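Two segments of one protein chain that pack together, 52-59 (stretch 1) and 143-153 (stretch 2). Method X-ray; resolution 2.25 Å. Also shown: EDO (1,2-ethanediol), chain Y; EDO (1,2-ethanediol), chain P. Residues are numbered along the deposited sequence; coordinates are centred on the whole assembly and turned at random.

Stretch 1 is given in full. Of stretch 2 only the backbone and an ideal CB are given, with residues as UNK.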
# COMPACT_ATOMS: atom_id res chain seq x y z
N ASN A 52 21.98 -3.42 12.68
CA ASN A 52 23.33 -3.34 12.12
C ASN A 52 23.31 -2.52 10.84
O ASN A 52 23.38 -3.05 9.73
CB ASN A 52 23.88 -4.77 11.91
CG ASN A 52 25.38 -4.81 11.65
OD1 ASN A 52 25.93 -5.89 11.53
ND2 ASN A 52 26.02 -3.67 11.48
N ASP A 53 23.21 -1.21 10.99
CA ASP A 53 23.08 -0.32 9.86
C ASP A 53 24.35 -0.30 9.01
O ASP A 53 24.31 0.04 7.83
CB ASP A 53 22.77 1.08 10.33
CG ASP A 53 21.40 1.22 10.99
OD1 ASP A 53 20.56 0.29 10.93
OD2 ASP A 53 21.17 2.32 11.58
N GLY A 54 25.48 -0.67 9.59
CA GLY A 54 26.72 -0.68 8.85
C GLY A 54 26.94 -1.84 7.90
O GLY A 54 27.96 -1.89 7.21
N TYR A 55 26.00 -2.78 7.87
CA TYR A 55 26.15 -4.01 7.11
C TYR A 55 25.25 -3.97 5.90
O TYR A 55 24.04 -3.92 6.03
CB TYR A 55 25.73 -5.20 7.97
CG TYR A 55 25.96 -6.51 7.28
CD1 TYR A 55 27.23 -7.06 7.23
CD2 TYR A 55 24.92 -7.19 6.64
CE1 TYR A 55 27.47 -8.26 6.58
CE2 TYR A 55 25.15 -8.40 5.99
CZ TYR A 55 26.43 -8.91 5.97
OH TYR A 55 26.71 -10.08 5.34
N LEU A 56 25.84 -3.96 4.72
CA LEU A 56 25.07 -4.00 3.48
C LEU A 56 25.05 -5.43 2.99
O LEU A 56 26.10 -5.97 2.67
CB LEU A 56 25.73 -3.12 2.42
CG LEU A 56 25.10 -3.04 1.04
CD1 LEU A 56 23.71 -2.45 1.09
CD2 LEU A 56 26.02 -2.25 0.10
N GLU A 57 23.87 -6.03 2.93
CA GLU A 57 23.75 -7.40 2.42
C GLU A 57 24.06 -7.41 0.94
O GLU A 57 23.62 -6.54 0.22
CB GLU A 57 22.34 -7.98 2.64
CG GLU A 57 21.87 -7.90 4.10
CD GLU A 57 20.92 -6.71 4.38
OE1 GLU A 57 21.18 -5.58 3.89
OE2 GLU A 57 19.91 -6.91 5.09
N ILE A 58 24.87 -8.36 0.50
CA ILE A 58 25.20 -8.51 -0.91
C ILE A 58 24.18 -9.50 -1.45
O ILE A 58 24.06 -10.63 -0.95
CB ILE A 58 26.64 -8.99 -1.12
CG1 ILE A 58 27.62 -7.93 -0.59
CG2 ILE A 58 26.93 -9.23 -2.61
CD1 ILE A 58 28.94 -8.49 -0.10
N PRO A 59 23.40 -9.09 -2.44
CA PRO A 59 22.30 -9.97 -2.89
C PRO A 59 22.81 -10.96 -3.93
O PRO A 59 22.49 -10.86 -5.08
CB PRO A 59 21.31 -8.97 -3.48
CG PRO A 59 22.19 -7.88 -4.03
CD PRO A 59 23.46 -7.85 -3.22
N UNK A 143 29.04 7.02 10.87
CA UNK A 143 29.85 5.82 11.03
C UNK A 143 29.13 4.62 10.43
O UNK A 143 29.78 3.74 9.87
CB UNK A 143 30.17 5.57 12.51
N UNK A 144 27.79 4.58 10.55
CA UNK A 144 27.02 3.53 9.90
C UNK A 144 27.16 3.61 8.38
O UNK A 144 27.39 2.59 7.69
CB UNK A 144 25.55 3.63 10.30
N UNK A 145 27.04 4.81 7.85
CA UNK A 145 27.19 5.05 6.43
C UNK A 145 28.65 4.73 5.97
O UNK A 145 28.87 4.10 4.93
CB UNK A 145 26.82 6.50 6.11
N UNK A 146 29.62 5.17 6.79
CA UNK A 146 31.01 4.87 6.49
C UNK A 146 31.19 3.35 6.25
O UNK A 146 31.71 2.97 5.22
CB UNK A 146 31.91 5.35 7.63
N UNK A 147 30.66 2.51 7.15
CA UNK A 147 30.79 1.05 7.07
C UNK A 147 29.94 0.49 5.93
O UNK A 147 30.37 -0.42 5.20
CB UNK A 147 30.38 0.40 8.40
N UNK A 148 28.74 1.03 5.76
CA UNK A 148 27.82 0.50 4.75
C UNK A 148 28.30 0.72 3.31
O UNK A 148 27.91 -0.01 2.39
CB UNK A 148 26.44 1.14 4.93
N UNK A 149 29.12 1.75 3.09
CA UNK A 149 29.70 2.01 1.77
C UNK A 149 30.73 0.95 1.28
O UNK A 149 30.91 0.80 0.05
CB UNK A 149 30.37 3.38 1.80
N UNK A 150 31.35 0.23 2.23
CA UNK A 150 32.44 -0.72 1.94
C UNK A 150 32.10 -1.58 0.76
O UNK A 150 32.86 -1.62 -0.20
CB UNK A 150 32.74 -1.61 3.15
N UNK A 151 30.94 -2.23 0.82
CA UNK A 151 30.53 -3.22 -0.19
C UNK A 151 29.62 -2.76 -1.32
O UNK A 151 29.04 -3.59 -2.01
CB UNK A 151 29.82 -4.37 0.53
N UNK A 152 29.56 -1.48 -1.58
CA UNK A 152 28.78 -1.01 -2.70
C UNK A 152 29.22 -1.59 -4.05
O UNK A 152 28.36 -1.96 -4.85
CB UNK A 152 28.85 0.52 -2.75
N UNK A 153 30.54 -1.66 -4.33
CA UNK A 153 30.94 -2.27 -5.63
C UNK A 153 30.47 -3.71 -5.72
O UNK A 153 29.96 -4.16 -6.76
CB UNK A 153 32.46 -2.22 -5.81
C1 EDO Y . 34.79 -4.54 -0.74
O1 EDO Y . 34.76 -3.10 -0.57
C2 EDO Y . 33.93 -5.10 -1.90
O2 EDO Y . 33.10 -4.13 -2.59
C1 EDO P . 18.29 -1.20 0.37
O1 EDO P . 18.61 0.01 -0.33
C2 EDO P . 19.36 -2.30 0.19
O2 EDO P . 20.51 -1.96 0.96

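Stretch 1 runs as an extended segment that opens with a type I beta turn from Asn-52 to Tyr-55, and stretch 2 meets it first with a helix and then with a turn. At position 143 the backbone is helical and nothing of stretch 1 lies within 5.5 Å of the ideal CB, so almost any helix-compatible residue would serve; it is Arg-143, which makes no contact here.

Position 144 is different. Its CA-to-CB bond points toward stretch 1, and the ideal CB lies 3.8 Å from CB of Asp-53 and 4.4 Å from N of Gly-54. The two backbones are close, with CA of Gly-54 4.3 Å from CA of 144, so a small residue fits most easily, and a polar one could exploit the nearby carboxylate. The residue is Ser-144, in the m rotamer. Its OG lies 3.6 Å from CB of Asp-53 and reaches the carboxylate through a water, which is 2.6 Å from Ser-144 OG and donates to Asp-53 OD2 at 2.5 Å. The backbone adds a CA-H...O contact, Gly-54 CA to Ser-144 O at 3.5 Å, a close approach made over a residue with no side chain.

Positions 145 and 146 turn their CB atoms away, and stretch 1 sets no preference; they are Val-145 and Leu-146.

At 147 the CB again points toward stretch 1 and sits 3.5 Å from O of Gly-54. A small residue sits there easily, and a longer one would have to lead its chain away from that carbonyl. Ala-147 occupies the site. Its methyl fits because Gly-54 has no side chain: an ideal CB on Gly-54 would lie 3.1 Å from Ala-147 CB, which is tight.

The CB at 148 points sideways, 3.8 Å from O of Asp-53 and 4.1 Å from O of Gly-54. Beyond it stretch 1 offers the carbonyls of Asp-53 and Tyr-55, and farther along the carboxylate of Glu-57; a long donor such as lysine or arginine would suit, while a shorter polar chain would reach less of this. It is Arg-148, extended with its first three chi angles in t. NH1 donates to Asp-53 O at 2.9 Å and to a water that in turn donates to the carbonyls of Asn-52 and Tyr-55, so the guanidinium braces the turn. Its NH2 lies 4.4 Å from Glu-57 OE1, a proximity of charges rather than a salt bridge, and donates to O2 of an ethanediol at 3.1 Å.

Position 149 faces away and is selenomethionine, Met-149. At 150 the CB finds no partner within 5.5 Å, leaving the choice open; Glu-150 stands there, its carbonyl bound by the other ethanediol.

Position 151 points its CB toward the apolar ends of Leu-56 and Ile-58, at 4.4 Å from CD2 of Leu-56 and 4.3 Å from CD1 of Ile-58. Apolar or modest polar residues would fit. Asn-151 precedes a helix without a side-chain capping bond, and its CG packs 4.2 Å from Ile-58 CD1.

At 152 the CB points away but remains 4.9 Å from Leu-56 CD2, which favours an aliphatic residue: Ile-152 brings CG1 to 4.1 Å from Leu-56 CD2. Position 153 is out of reach and holds Pro-153.

Stretch 2, residues 143-153: RSVLARMENIP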
# COMPACT_ATOMS: atom_id res chain seq x y z
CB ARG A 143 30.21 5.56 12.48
CG ARG A 143 31.29 6.51 12.97
CD ARG A 143 31.63 6.38 14.46
NE ARG A 143 32.76 7.26 14.76
CZ ARG A 143 32.78 8.20 15.71
NH1 ARG A 143 31.76 8.38 16.54
NH2 ARG A 143 33.85 8.95 15.87
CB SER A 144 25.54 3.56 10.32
OG SER A 144 25.42 3.10 11.67
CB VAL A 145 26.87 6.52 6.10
CG1 VAL A 145 27.27 6.86 4.67
CG2 VAL A 145 25.39 6.77 6.34
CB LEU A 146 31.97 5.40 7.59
CG LEU A 146 33.48 5.19 7.49
CD1 LEU A 146 34.01 5.81 6.20
CD2 LEU A 146 34.15 5.80 8.71
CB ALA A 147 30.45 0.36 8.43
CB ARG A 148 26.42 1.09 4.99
CG ARG A 148 25.26 0.43 4.25
CD ARG A 148 23.94 1.19 4.44
NE ARG A 148 22.82 0.46 3.85
CZ ARG A 148 22.15 -0.50 4.49
NH1 ARG A 148 22.44 -0.81 5.78
NH2 ARG A 148 21.17 -1.15 3.86
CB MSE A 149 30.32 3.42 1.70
CG MSE A 149 29.29 4.54 1.67
SE MSE A 149 30.14 6.28 1.30
CE MSE A 149 31.32 6.33 2.86
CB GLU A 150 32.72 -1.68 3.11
CG GLU A 150 33.78 -1.23 4.12
CD GLU A 150 33.84 -2.09 5.40
OE1 GLU A 150 32.90 -1.98 6.27
OE2 GLU A 150 34.84 -2.86 5.54
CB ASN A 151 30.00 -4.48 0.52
CG ASN A 151 31.14 -5.21 1.23
OD1 ASN A 151 32.24 -5.33 0.67
ND2 ASN A 151 30.94 -5.58 2.48
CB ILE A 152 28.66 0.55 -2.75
CG1 ILE A 152 27.74 1.01 -1.62
CG2 ILE A 152 28.17 1.03 -4.11
CD1 ILE A 152 27.67 2.50 -1.37
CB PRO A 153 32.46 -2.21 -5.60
CG PRO A 153 32.71 -0.91 -4.87
CD PRO A 153 31.66 -0.89 -3.76
O HOH W 1 21.63 -3.10 7.39
O HOH W 2 23.03 3.74 12.54
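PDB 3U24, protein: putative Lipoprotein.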